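PDB 5UL3: 4'-phospho-dehydrooxetanocin synthase from Bacillus megaterium, which catalyses the oxidative ring contraction of dAMP to an oxetane aldehyde, using cobalamin, a [4Fe-4S] cluster and S-adenosylmethionine, in the biosynthesis of oxetanocin A. Local coordinates for residues Y13-F21 with H71-L79; T289-S299 with D344-I354. One frame throughout, in Å; residues are numbered along the deposited sequence.

Contact 1 (Y13-F21 with H71-L79); sequences YLKELKEIF and HVFSPNRDL. With EDO (1,2-ethanediol), chain O.
Phe73 and Pro75, at the end of strand 69-73 and in the turn after it, pack against one flank of helix 7-21; they share Leu14 and Leu17, while Tyr13 meets Phe73, and Lys18 and Phe21 meet Pro75. The Phe73 ring receives three side chains from different directions. Leu14 brings CD2 to the ring edge, in plane, 3.9 Å from Phe73 CD2. Leu17 lies at about a right angle to Phe73, with its CD1 3.5 Å from Phe73 CB, and Tyr13 adds its CB 3.9 Å from Phe73 CE2. The Tyr13 ring itself leads away, stacking on Phe39 of helix 28-39. Two residues on, Pro75 fits between Leu14, Leu17, Lys18 and Phe21: its CG sits 4.0 Å from Leu17 CB and 3.6 Å from Phe21 CD2, the side chains of Pro75 and Phe21 crossing at about a right angle. Proline suits this first corner position of the type I turn from Ser74 to Arg77, since its ring holds phi near the value needed there (-69° here).

At the solvent side the chemistry becomes polar. The Lys18 chain starts out with CG opposite the backbone N (chi1 -171°), runs extended and bends only at its last torsion, which brings NZ over the turn. There NZ donates to Asn76 OD1 at 2.9 Å, tilted 23° from the amide plane, and to Pro75 O at 3.1 Å from well above the carbonyl plane. Pro75 O also accepts from an ethanediol hydroxyl, while a water joins Lys18 O to Asn76 ND2, which donates to Thr56 O as well. The N-terminal domain thus seats its first helix on a four-stranded antiparallel meander through an apolar interior, while the ammonium group meets two neutral oxygens of the turn and the water adds a second polar link.

Contact 2 (T289-S299 with D344-I354); sequences TPSLDILGEIS and DILRAGKHFNI. With EDO (1,2-ethanediol), chain B.
Thr289 OG1 donates to Asp344 OD2 at 2.6 Å, using the carboxylate's anti lone pair, and Lys340, one turn earlier, forms a salt bridge to the same oxygen. Threonine suits the place because its CG2 branch turns to an apolar side chain, 4.2 Å from Ile345 CG1. Small residues let the segments approach. Ala348 CB meets Leu292 CD1 at 3.5 Å and Leu295 CD2 at 3.6 Å, two leucine branches converging on one methyl. Gly296 lays its CA over a face of the Phe352 ring, a CH-pi contact 3.6 Å from the centroid and 15° off the ring normal; glycine suits, since a beta carbon would crowd Phe352 CZ. His351 covers the opposite face. Ser299 turns OG back to Gly296 O (2.8 Å), its chi1 of 82° setting the hydroxyl between N and the carbonyl carbon, while Ser299 CB packs on Ile354 CG1 at 3.5 Å. Asn353, with positive phi, closes the helix in a Schellman motif that brings Ile354 back to the interface. One buried, charge-assisted bond therefore fixes one end of a mainly apolar seam, joining the segment before strand 305-311 to the first helix of the radical SAM partial barrel.

Overall arrangement
Contact 1 is completed earlier in the chain than contact 2; their centres lie about 22 Å apart, and the closest atoms between them are about 5 Å apart. Contact 1 belongs to the N-terminal domain, its centre about 35 Å from that of the chain, away from the cofactor and substrate sites. Contact 2 is more central, at about 18 Å, and nearer the cofactor: the side chain of Pro290 is about 8 Å from the bound cobalamin and from that of Glu308, which binds it. Residues following helix 7-21 connect the two regions, for Ser22 O accepts from Arg347 and Trp25 packs against His351 and Phe352. The N-terminal domain is thereby joined to the radical SAM partial barrel.

Contact 1 (Y13-F21 with H71-L79)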
loop_
_atom_site.group_PDB
_atom_site.type_symbol
_atom_site.label_atom_id
_atom_site.label_comp_id
_atom_site.label_asym_id
_atom_site.label_seq_id
_atom_site.Cartn_x
_atom_site.Cartn_y
_atom_site.Cartn_z
ATOM N N TYR A 13 -39.607 13.806 -3.119
ATOM C CA TYR A 13 -38.580 13.266 -4.001
ATOM C C TYR A 13 -37.187 13.448 -3.404
ATOM O O TYR A 13 -36.362 12.532 -3.461
ATOM C CB TYR A 13 -38.677 13.919 -5.380
ATOM C CG TYR A 13 -39.751 13.331 -6.274
ATOM C CD1 TYR A 13 -39.955 11.957 -6.341
ATOM C CD2 TYR A 13 -40.558 14.150 -7.055
ATOM C CE1 TYR A 13 -40.939 11.417 -7.163
ATOM C CE2 TYR A 13 -41.544 13.624 -7.874
ATOM C CZ TYR A 13 -41.731 12.260 -7.927
ATOM O OH TYR A 13 -42.709 11.742 -8.748
ATOM N N LEU A 14 -36.920 14.608 -2.805
ATOM C CA LEU A 14 -35.619 14.846 -2.192
ATOM C C LEU A 14 -35.398 13.931 -0.991
ATOM O O LEU A 14 -34.314 13.355 -0.832
ATOM C CB LEU A 14 -35.499 16.310 -1.776
ATOM C CG LEU A 14 -35.284 17.367 -2.872
ATOM C CD1 LEU A 14 -35.417 18.757 -2.288
ATOM C CD2 LEU A 14 -33.907 17.194 -3.526
ATOM N N LYS A 15 -36.416 13.786 -0.140
ATOM C CA LYS A 15 -36.299 12.921 1.031
ATOM C C LYS A 15 -36.018 11.484 0.622
ATOM O O LYS A 15 -35.136 10.827 1.186
ATOM C CB LYS A 15 -37.579 13.002 1.868
ATOM C CG LYS A 15 -37.769 11.844 2.838
ATOM C CD LYS A 15 -39.182 11.833 3.415
ATOM C CE LYS A 15 -39.394 10.632 4.323
ATOM N NZ LYS A 15 -39.225 9.348 3.581
ATOM N N GLU A 16 -36.766 10.974 -0.361
ATOM C CA GLU A 16 -36.538 9.614 -0.828
ATOM C C GLU A 16 -35.179 9.485 -1.507
ATOM O O GLU A 16 -34.531 8.436 -1.417
ATOM C CB GLU A 16 -37.646 9.186 -1.787
ATOM C CG GLU A 16 -39.011 9.000 -1.135
ATOM C CD GLU A 16 -38.998 7.945 -0.052
ATOM O OE1 GLU A 16 -39.080 8.313 1.136
ATOM O OE2 GLU A 16 -38.883 6.749 -0.393
ATOM N N LEU A 17 -34.755 10.526 -2.225
ATOM C CA LEU A 17 -33.456 10.485 -2.888
ATOM C C LEU A 17 -32.330 10.505 -1.868
ATOM O O LEU A 17 -31.318 9.810 -2.037
ATOM C CB LEU A 17 -33.321 11.658 -3.861
ATOM C CG LEU A 17 -34.066 11.503 -5.189
ATOM C CD1 LEU A 17 -33.981 12.779 -6.013
ATOM C CD2 LEU A 17 -33.553 10.320 -5.977
ATOM N N LYS A 18 -32.485 11.300 -0.809
ATOM C CA LYS A 18 -31.490 11.323 0.260
ATOM C C LYS A 18 -31.309 9.937 0.870
ATOM O O LYS A 18 -30.190 9.553 1.240
ATOM C CB LYS A 18 -31.905 12.349 1.313
ATOM C CG LYS A 18 -30.890 12.652 2.391
ATOM C CD LYS A 18 -31.363 13.872 3.170
ATOM C CE LYS A 18 -30.240 14.549 3.922
ATOM N NZ LYS A 18 -29.265 15.211 3.002
ATOM N N GLU A 19 -32.392 9.162 0.966
ATOM C CA GLU A 19 -32.280 7.815 1.512
ATOM C C GLU A 19 -31.650 6.864 0.505
ATOM O O GLU A 19 -30.870 5.981 0.882
ATOM C CB GLU A 19 -33.654 7.300 1.951
ATOM C CG GLU A 19 -33.617 5.942 2.651
ATOM C CD GLU A 19 -32.944 5.985 4.018
ATOM O OE1 GLU A 19 -32.562 4.912 4.527
ATOM O OE2 GLU A 19 -32.801 7.085 4.590
ATOM N N ILE A 20 -31.973 7.024 -0.780
ATOM C CA ILE A 20 -31.352 6.196 -1.805
ATOM C C ILE A 20 -29.855 6.470 -1.859
ATOM O O ILE A 20 -29.029 5.544 -1.855
ATOM C CB ILE A 20 -31.996 6.445 -3.174
ATOM C CG1 ILE A 20 -33.458 5.971 -3.169
ATOM C CG2 ILE A 20 -31.210 5.697 -4.240
ATOM C CD1 ILE A 20 -34.254 6.440 -4.379
ATOM N N PHE A 21 -29.490 7.754 -1.898
ATOM C CA PHE A 21 -28.085 8.127 -2.075
ATOM C C PHE A 21 -27.235 7.798 -0.853
ATOM O O PHE A 21 -26.002 7.737 -0.964
ATOM C CB PHE A 21 -27.976 9.622 -2.393
ATOM C CG PHE A 21 -28.546 10.019 -3.743
ATOM C CD1 PHE A 21 -28.904 9.068 -4.690
ATOM C CD2 PHE A 21 -28.688 11.371 -4.065
ATOM C CE1 PHE A 21 -29.410 9.449 -5.936
ATOM C CE2 PHE A 21 -29.194 11.758 -5.300
ATOM C CZ PHE A 21 -29.555 10.795 -6.235
ATOM N N HIS A 71 -34.926 18.646 -14.852
ATOM C CA HIS A 71 -34.998 18.789 -13.401
ATOM C C HIS A 71 -33.695 18.320 -12.778
ATOM O O HIS A 71 -33.125 17.323 -13.216
ATOM C CB HIS A 71 -36.134 17.953 -12.815
ATOM C CG HIS A 71 -37.473 18.237 -13.418
ATOM N ND1 HIS A 71 -38.353 19.149 -12.879
ATOM C CD2 HIS A 71 -38.084 17.715 -14.505
ATOM C CE1 HIS A 71 -39.448 19.185 -13.618
ATOM N NE2 HIS A 71 -39.310 18.323 -14.610
ATOM N N VAL A 72 -33.254 19.013 -11.735
ATOM C CA VAL A 72 -32.015 18.665 -11.047
ATOM C C VAL A 72 -32.301 18.591 -9.553
ATOM O O VAL A 72 -32.772 19.570 -8.959
ATOM C CB VAL A 72 -30.891 19.676 -11.334
ATOM C CG1 VAL A 72 -29.546 19.146 -10.797
ATOM C CG2 VAL A 72 -30.794 19.963 -12.833
ATOM N N PHE A 73 -31.979 17.444 -8.944
ATOM C CA PHE A 73 -32.164 17.188 -7.517
ATOM C C PHE A 73 -30.811 16.982 -6.851
ATOM O O PHE A 73 -30.030 16.131 -7.293
ATOM C CB PHE A 73 -33.007 15.930 -7.287
ATOM C CG PHE A 73 -34.415 16.026 -7.820
ATOM C CD1 PHE A 73 -34.710 15.636 -9.119
ATOM C CD2 PHE A 73 -35.448 16.477 -7.008
ATOM C CE1 PHE A 73 -36.019 15.719 -9.608
ATOM C CE2 PHE A 73 -36.750 16.565 -7.490
ATOM C CZ PHE A 73 -37.031 16.184 -8.786
ATOM N N SER A 74 -30.555 17.718 -5.774
ATOM C CA SER A 74 -29.289 17.627 -5.042
ATOM C C SER A 74 -29.596 17.582 -3.552
ATOM O O SER A 74 -29.466 18.586 -2.846
ATOM C CB SER A 74 -28.365 18.792 -5.399
ATOM O OG SER A 74 -27.132 18.694 -4.715
ATOM N N PRO A 75 -29.986 16.413 -3.036
ATOM C CA PRO A 75 -30.496 16.349 -1.658
ATOM C C PRO A 75 -29.447 16.591 -0.597
ATOM O O PRO A 75 -29.810 16.941 0.534
ATOM C CB PRO A 75 -31.066 14.933 -1.554
ATOM C CG PRO A 75 -30.435 14.162 -2.635
ATOM C CD PRO A 75 -30.063 15.127 -3.734
ATOM N N ASN A 76 -28.165 16.413 -0.912
ATOM C CA ASN A 76 -27.092 16.487 0.075
ATOM C C ASN A 76 -26.255 17.747 -0.023
ATOM O O ASN A 76 -25.387 17.957 0.829
ATOM C CB ASN A 76 -26.172 15.260 -0.057
ATOM C CG ASN A 76 -26.920 13.966 0.133
ATOM O OD1 ASN A 76 -27.989 13.956 0.735
ATOM N ND2 ASN A 76 -26.367 12.862 -0.379
ATOM N N ARG A 77 -26.477 18.591 -1.027
ATOM C CA ARG A 77 -25.630 19.759 -1.160
ATOM C C ARG A 77 -26.350 20.843 -1.951
ATOM O O ARG A 77 -27.105 20.546 -2.879
ATOM C CB ARG A 77 -24.294 19.412 -1.840
ATOM C CG ARG A 77 -23.275 20.541 -1.735
ATOM C CD ARG A 77 -21.868 20.130 -2.135
ATOM N NE ARG A 77 -21.714 20.046 -3.583
ATOM C CZ ARG A 77 -20.539 19.904 -4.195
ATOM N NH1 ARG A 77 -20.476 19.836 -5.516
ATOM N NH2 ARG A 77 -19.425 19.822 -3.483
ATOM N N ASP A 78 -26.112 22.087 -1.548
ATOM C CA ASP A 78 -26.566 23.264 -2.284
ATOM C C ASP A 78 -26.253 23.105 -3.761
ATOM O O ASP A 78 -25.092 22.935 -4.146
ATOM C CB ASP A 78 -25.879 24.514 -1.715
ATOM C CG ASP A 78 -26.392 25.828 -2.337
ATOM O OD1 ASP A 78 -27.295 25.799 -3.196
ATOM O OD2 ASP A 78 -25.863 26.894 -1.959
ATOM N N LEU A 79 -27.302 23.145 -4.582
ATOM C CA LEU A 79 -27.141 23.014 -6.025
ATOM C C LEU A 79 -26.211 24.079 -6.605
ATOM O O LEU A 79 -25.596 23.865 -7.657
ATOM C CB LEU A 79 -28.513 23.090 -6.684
ATOM C CG LEU A 79 -28.715 22.596 -8.096
ATOM C CD1 LEU A 79 -28.208 21.179 -8.188
ATOM C CD2 LEU A 79 -30.216 22.652 -8.389
HETATM C C1 EDO O . -32.466 18.576 1.288
HETATM O O1 EDO O . -32.644 17.260 0.746
HETATM C C2 EDO O . -31.902 18.398 2.694
HETATM O O2 EDO O . -31.595 19.670 3.275
HETATM O O HOH W 1 -27.741 10.722 1.273
#

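Contact 2 (T289-S299 with D344-I354)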
loop_
_atom_site.group_PDB
_atom_site.type_symbol
_atom_site.label_atom_id
_atom_site.label_comp_id
_atom_site.label_asym_id
_atom_site.label_seq_id
_atom_site.Cartn_x
_atom_site.Cartn_y
_atom_site.Cartn_z
ATOM N N THR A 289 -13.914 10.564 -0.948
ATOM C CA THR A 289 -14.019 9.146 -0.594
ATOM C C THR A 289 -13.826 8.247 -1.810
ATOM O O THR A 289 -14.478 8.470 -2.831
ATOM C CB THR A 289 -15.402 8.882 0.017
ATOM O OG1 THR A 289 -15.640 9.806 1.087
ATOM C CG2 THR A 289 -15.516 7.414 0.518
ATOM N N PRO A 290 -12.954 7.234 -1.770
ATOM C CA PRO A 290 -12.854 6.318 -2.908
ATOM C C PRO A 290 -14.207 5.698 -3.220
ATOM O O PRO A 290 -15.030 5.474 -2.326
ATOM C CB PRO A 290 -11.868 5.244 -2.422
ATOM C CG PRO A 290 -11.916 5.347 -0.944
ATOM C CD PRO A 290 -12.113 6.791 -0.646
ATOM N N SER A 291 -14.420 5.407 -4.497
ATOM C CA SER A 291 -15.671 4.779 -4.905
ATOM C C SER A 291 -15.763 3.390 -4.281
ATOM O O SER A 291 -14.761 2.682 -4.167
ATOM C CB SER A 291 -15.747 4.688 -6.431
ATOM O OG SER A 291 -15.819 6.009 -6.989
ATOM N N LEU A 292 -16.972 2.992 -3.891
ATOM C CA LEU A 292 -17.147 1.753 -3.128
ATOM C C LEU A 292 -17.887 0.670 -3.914
ATOM O O LEU A 292 -18.353 -0.316 -3.315
ATOM C CB LEU A 292 -17.855 2.048 -1.805
ATOM C CG LEU A 292 -17.105 3.038 -0.903
ATOM C CD1 LEU A 292 -17.921 3.425 0.325
ATOM C CD2 LEU A 292 -15.748 2.472 -0.480
ATOM N N ASP A 293 -17.936 0.800 -5.247
ATOM C CA ASP A 293 -18.627 -0.158 -6.117
ATOM C C ASP A 293 -18.220 -1.609 -5.847
ATOM O O ASP A 293 -19.050 -2.524 -5.939
ATOM C CB ASP A 293 -18.331 0.143 -7.586
ATOM C CG ASP A 293 -18.742 1.560 -8.010
ATOM O OD1 ASP A 293 -18.778 2.472 -7.161
ATOM O OD2 ASP A 293 -19.019 1.727 -9.209
ATOM N N ILE A 294 -16.933 -1.843 -5.575
ATOM C CA ILE A 294 -16.401 -3.202 -5.443
ATOM C C ILE A 294 -16.491 -3.724 -4.018
ATOM O O ILE A 294 -16.205 -4.907 -3.776
ATOM C CB ILE A 294 -14.938 -3.234 -5.944
ATOM C CG1 ILE A 294 -14.809 -2.524 -7.297
ATOM C CG2 ILE A 294 -14.420 -4.668 -6.124
ATOM C CD1 ILE A 294 -15.584 -3.185 -8.440
ATOM N N LEU A 295 -16.926 -2.895 -3.071
ATOM C CA LEU A 295 -16.793 -3.240 -1.661
ATOM C C LEU A 295 -17.572 -4.511 -1.313
ATOM O O LEU A 295 -17.061 -5.378 -0.587
ATOM C CB LEU A 295 -17.251 -2.065 -0.795
ATOM C CG LEU A 295 -16.990 -2.290 0.697
ATOM C CD1 LEU A 295 -15.498 -2.518 0.935
ATOM C CD2 LEU A 295 -17.510 -1.134 1.544
ATOM N N GLY A 296 -18.801 -4.644 -1.829
ATOM C CA GLY A 296 -19.583 -5.853 -1.569
ATOM C C GLY A 296 -18.853 -7.127 -1.952
ATOM O O GLY A 296 -18.829 -8.094 -1.186
ATOM N N GLU A 297 -18.216 -7.137 -3.121
ATOM C CA GLU A 297 -17.455 -8.311 -3.522
ATOM C C GLU A 297 -16.190 -8.466 -2.686
ATOM O O GLU A 297 -15.781 -9.590 -2.379
ATOM C CB GLU A 297 -17.116 -8.238 -5.010
ATOM C CG GLU A 297 -18.338 -8.456 -5.900
ATOM C CD GLU A 297 -18.977 -9.828 -5.671
ATOM O OE1 GLU A 297 -18.276 -10.847 -5.866
ATOM O OE2 GLU A 297 -20.164 -9.886 -5.276
ATOM N N ILE A 298 -15.546 -7.350 -2.320
ATOM C CA ILE A 298 -14.386 -7.423 -1.435
ATOM C C ILE A 298 -14.759 -8.087 -0.115
ATOM O O ILE A 298 -13.982 -8.881 0.435
ATOM C CB ILE A 298 -13.796 -6.017 -1.210
ATOM C CG1 ILE A 298 -13.132 -5.539 -2.491
ATOM C CG2 ILE A 298 -12.804 -6.007 -0.043
ATOM C CD1 ILE A 298 -12.811 -4.058 -2.449
ATOM N N SER A 299 -15.952 -7.785 0.409
ATOM C CA SER A 299 -16.354 -8.371 1.687
ATOM C C SER A 299 -16.597 -9.869 1.560
ATOM O O SER A 299 -16.369 -10.613 2.518
ATOM C CB SER A 299 -17.604 -7.685 2.235
ATOM O OG SER A 299 -18.792 -8.186 1.646
ATOM N N ASP A 344 -17.362 7.459 5.990
ATOM C CA ASP A 344 -17.987 6.816 4.836
ATOM C C ASP A 344 -17.554 5.365 4.702
ATOM O O ASP A 344 -18.391 4.466 4.543
ATOM C CB ASP A 344 -17.637 7.552 3.536
ATOM C CG ASP A 344 -18.262 8.921 3.433
ATOM O OD1 ASP A 344 -19.205 9.210 4.196
ATOM O OD2 ASP A 344 -17.794 9.731 2.586
ATOM N N ILE A 345 -16.243 5.128 4.739
ATOM C CA ILE A 345 -15.725 3.788 4.525
ATOM C C ILE A 345 -16.162 2.866 5.654
ATOM O O ILE A 345 -16.537 1.709 5.423
ATOM C CB ILE A 345 -14.196 3.848 4.377
ATOM C CG1 ILE A 345 -13.834 4.584 3.088
ATOM C CG2 ILE A 345 -13.593 2.456 4.383
ATOM C CD1 ILE A 345 -12.428 5.086 3.072
ATOM N N LEU A 346 -16.149 3.373 6.886
ATOM C CA LEU A 346 -16.526 2.557 8.039
ATOM C C LEU A 346 -18.011 2.216 7.996
ATOM O O LEU A 346 -18.412 1.081 8.298
ATOM C CB LEU A 346 -16.180 3.294 9.328
ATOM C CG LEU A 346 -14.682 3.382 9.654
ATOM C CD1 LEU A 346 -14.460 4.450 10.706
ATOM C CD2 LEU A 346 -14.152 2.006 10.107
ATOM N N ARG A 347 -18.837 3.181 7.608
ATOM C CA ARG A 347 -20.270 2.924 7.511
ATOM C C ARG A 347 -20.566 1.898 6.428
ATOM O O ARG A 347 -21.373 0.971 6.628
ATOM C CB ARG A 347 -21.011 4.240 7.256
ATOM C CG ARG A 347 -22.537 4.061 7.214
ATOM C CD ARG A 347 -23.297 5.389 7.265
ATOM N NE ARG A 347 -23.149 6.141 6.026
ATOM C CZ ARG A 347 -23.823 5.884 4.911
ATOM N NH1 ARG A 347 -24.710 4.881 4.872
ATOM N NH2 ARG A 347 -23.616 6.635 3.832
ATOM N N ALA A 348 -19.909 2.033 5.276
ATOM C CA ALA A 348 -20.095 1.070 4.202
ATOM C C ALA A 348 -19.545 -0.296 4.584
ATOM O O ALA A 348 -20.137 -1.321 4.235
ATOM C CB ALA A 348 -19.427 1.566 2.922
ATOM N N GLY A 349 -18.397 -0.334 5.269
ATOM C CA GLY A 349 -17.865 -1.618 5.709
ATOM C C GLY A 349 -18.799 -2.326 6.678
ATOM O O GLY A 349 -19.017 -3.537 6.579
ATOM N N LYS A 350 -19.395 -1.567 7.598
ATOM C CA LYS A 350 -20.319 -2.140 8.571
ATOM C C LYS A 350 -21.540 -2.743 7.890
ATOM O O LYS A 350 -22.063 -3.775 8.333
ATOM C CB LYS A 350 -20.736 -1.066 9.570
ATOM C CG LYS A 350 -21.633 -1.563 10.699
ATOM C CD LYS A 350 -22.168 -0.387 11.512
ATOM C CE LYS A 350 -22.814 -0.845 12.812
ATOM N NZ LYS A 350 -21.808 -1.331 13.799
ATOM N N HIS A 351 -22.015 -2.107 6.814
ATOM C CA HIS A 351 -23.121 -2.659 6.043
ATOM C C HIS A 351 -22.813 -4.060 5.545
ATOM O O HIS A 351 -23.717 -4.896 5.441
ATOM C CB HIS A 351 -23.444 -1.749 4.856
ATOM C CG HIS A 351 -24.428 -2.345 3.904
ATOM N ND1 HIS A 351 -25.781 -2.377 4.164
ATOM C CD2 HIS A 351 -24.258 -2.971 2.713
ATOM C CE1 HIS A 351 -26.406 -2.967 3.159
ATOM N NE2 HIS A 351 -25.504 -3.340 2.267
ATOM N N PHE A 352 -21.554 -4.340 5.229
ATOM C CA PHE A 352 -21.150 -5.641 4.723
ATOM C C PHE A 352 -20.476 -6.509 5.782
ATOM O O PHE A 352 -19.866 -7.523 5.433
ATOM C CB PHE A 352 -20.209 -5.483 3.531
ATOM C CG PHE A 352 -20.858 -4.920 2.311
ATOM C CD1 PHE A 352 -21.859 -5.622 1.650
ATOM C CD2 PHE A 352 -20.440 -3.700 1.795
ATOM C CE1 PHE A 352 -22.443 -5.110 0.514
ATOM C CE2 PHE A 352 -21.026 -3.186 0.658
ATOM C CZ PHE A 352 -22.024 -3.887 0.017
ATOM N N ASN A 353 -20.545 -6.103 7.053
ATOM C CA ASN A 353 -19.971 -6.826 8.184
ATOM C C ASN A 353 -18.449 -6.903 8.137
ATOM O O ASN A 353 -17.852 -7.755 8.809
ATOM C CB ASN A 353 -20.574 -8.233 8.295
ATOM C CG ASN A 353 -22.058 -8.196 8.547
ATOM O OD1 ASN A 353 -22.532 -7.449 9.401
ATOM N ND2 ASN A 353 -22.807 -8.998 7.799
ATOM N N ILE A 354 -17.808 -6.030 7.357
ATOM C CA ILE A 354 -16.348 -5.926 7.353
ATOM C C ILE A 354 -15.918 -5.306 8.678
ATOM O O ILE A 354 -16.507 -4.316 9.128
ATOM C CB ILE A 354 -15.865 -5.068 6.171
ATOM C CG1 ILE A 354 -16.307 -5.689 4.850
ATOM C CG2 ILE A 354 -14.341 -4.903 6.206
ATOM C CD1 ILE A 354 -15.937 -4.869 3.637
HETATM C C1 EDO B . -23.513 9.656 1.973
HETATM O O1 EDO B . -22.617 9.335 3.049
HETATM C C2 EDO B . -24.515 10.690 2.451
HETATM O O2 EDO B . -23.771 11.848 2.851
#